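Local coordinates for FOG-3 protein (Caenorhabditis elegans, PDB 5TD6) that binds RNA as a multimer to specify sperm fate in the nematode germline, and is represented by its BTG/Tob domain, at the interface of chains A and B. Coordinates in Å, arbitrary orientation; residue numbers count along the deposited sequence, not the author numbering. Chains: chain A/B, FOG-3 protein.

The interface of chains A and B. Residues chain A 2, 34, 37-38; chain B 124-125, 128-129, 132.
The phenol of A:Tyr2 points end-on into a shallow apolar seat made by B:Val124, B:Val129 and B:Ala132. Its CG lies opposite the carbonyl carbon (chi1 -59°), which sends the ring away from its own helix towards chain B. There the ring-edge carbon CE1 meets the methyl CG1 of B:Val124 at 4.0 Å, while the hydroxyl OH rests 3.7 Å from CA of B:Val129 and 4.0 Å from CB of B:Ala132. A long flat side chain suits this place because it bridges the chains, and the small alanine lets the phenol lie close to the helix backbone. Were a serine to stand here instead of A:Tyr2, the methyls of B:Val124 would probably lose the ring edge, B:Val129 and B:Ala132 the phenol oxygen, and a gap would open between helix 2-13 and the start of the tail helix.

Valine packs against valine beside it: CG2 of A:Val37, turned across by a chi1 of 77°, touches CG1 of B:Val128 at 3.9 Å. Both methyls lie anti to their own backbone N, and the short branched chains meet at an oblique angle.

B:Pro125 meets a more polar edge. Its rigid ring, with no N-H to offer, ends the loop just before helix 126-135. CD of B:Pro125 lies 3.3 Å from the amide oxygen OD1 of A:Asn34, a close contact rather than a hydrogen bond, and CG faces OG of A:Ser38. That small hydroxyl can fold back on its own helix, bonding the backbone O of A:Asn34 at 3.2 Å, which steadies it beside the proline.

In the fold, helices 2-13 and 22-41 of chain A present this surface, and the C-terminal helix 126-135 of chain B, led in by B:Val124 and B:Pro125, docks on it; such a tail contact may contribute to the multimer.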
loop_
_atom_site.group_PDB
_atom_site.type_symbol
_atom_site.label_atom_id
_atom_site.label_comp_id
_atom_site.label_asym_id
_atom_site.label_seq_id
_atom_site.Cartn_x
_atom_site.Cartn_y
_atom_site.Cartn_z
ATOM N N TYR A 2 -4.676 2.879 -11.390
ATOM C CA TYR A 2 -5.262 3.079 -10.066
ATOM C C TYR A 2 -4.427 2.386 -8.982
ATOM O O TYR A 2 -4.225 2.918 -7.892
ATOM C CB TYR A 2 -6.683 2.534 -10.010
ATOM C CG TYR A 2 -7.645 3.146 -11.000
ATOM C CD1 TYR A 2 -7.724 4.525 -11.174
ATOM C CD2 TYR A 2 -8.469 2.338 -11.764
ATOM C CE1 TYR A 2 -8.641 5.088 -12.090
ATOM C CE2 TYR A 2 -9.355 2.873 -12.673
ATOM C CZ TYR A 2 -9.442 4.240 -12.832
ATOM O OH TYR A 2 -10.332 4.741 -13.745
ATOM N N ASN A 34 -6.050 11.868 -6.587
ATOM C CA ASN A 34 -6.792 12.478 -7.688
ATOM C C ASN A 34 -5.874 13.346 -8.521
ATOM O O ASN A 34 -5.917 13.309 -9.745
ATOM C CB ASN A 34 -7.981 13.310 -7.188
ATOM C CG ASN A 34 -8.716 13.974 -8.337
ATOM O OD1 ASN A 34 -9.430 13.307 -9.096
ATOM N ND2 ASN A 34 -8.498 15.272 -8.510
ATOM N N VAL A 37 -3.617 10.737 -10.456
ATOM C CA VAL A 37 -4.238 9.928 -11.498
ATOM C C VAL A 37 -4.475 10.779 -12.752
ATOM O O VAL A 37 -4.406 10.271 -13.869
ATOM C CB VAL A 37 -5.551 9.271 -11.017
ATOM C CG1 VAL A 37 -6.699 10.275 -10.985
ATOM C CG2 VAL A 37 -5.904 8.097 -11.914
ATOM N N SER A 38 -4.685 12.080 -12.570
ATOM C CA SER A 38 -4.873 12.989 -13.695
ATOM C C SER A 38 -3.534 13.400 -14.308
ATOM O O SER A 38 -3.394 13.479 -15.529
ATOM C CB SER A 38 -5.656 14.232 -13.256
ATOM O OG SER A 38 -6.909 13.886 -12.688
ATOM N N VAL B 124 -13.110 9.545 -9.118
ATOM C CA VAL B 124 -12.249 9.630 -10.288
ATOM C C VAL B 124 -12.974 10.380 -11.399
ATOM O O VAL B 124 -14.130 10.086 -11.667
ATOM C CB VAL B 124 -11.831 8.235 -10.801
ATOM C CG1 VAL B 124 -10.977 8.377 -12.039
ATOM C CG2 VAL B 124 -11.081 7.444 -9.698
ATOM N N PRO B 125 -12.300 11.356 -12.029
ATOM C CA PRO B 125 -12.892 12.162 -13.110
ATOM C C PRO B 125 -13.324 11.309 -14.307
ATOM O O PRO B 125 -12.585 10.414 -14.741
ATOM C CB PRO B 125 -11.761 13.105 -13.511
ATOM C CG PRO B 125 -10.862 13.181 -12.300
ATOM C CD PRO B 125 -10.967 11.851 -11.621
ATOM N N VAL B 128 -10.921 10.281 -17.198
ATOM C CA VAL B 128 -9.892 9.332 -16.755
ATOM C C VAL B 128 -10.475 7.928 -16.794
ATOM O O VAL B 128 -9.861 7.003 -17.321
ATOM C CB VAL B 128 -9.382 9.672 -15.321
ATOM C CG1 VAL B 128 -8.519 8.547 -14.735
ATOM C CG2 VAL B 128 -8.648 10.996 -15.335
ATOM N N VAL B 129 -11.696 7.793 -16.280
ATOM C CA VAL B 129 -12.382 6.509 -16.263
ATOM C C VAL B 129 -12.640 5.999 -17.684
ATOM O O VAL B 129 -12.407 4.829 -17.962
ATOM C CB VAL B 129 -13.712 6.585 -15.464
ATOM C CG1 VAL B 129 -14.464 5.286 -15.565
ATOM C CG2 VAL B 129 -13.427 6.893 -14.011
ATOM N N ALA B 132 -9.199 4.922 -19.255
ATOM C CA ALA B 132 -8.763 3.620 -18.763
ATOM C C ALA B 132 -9.562 2.512 -19.418
ATOM O O ALA B 132 -8.997 1.554 -19.947
ATOM C CB ALA B 132 -8.904 3.545 -17.256
#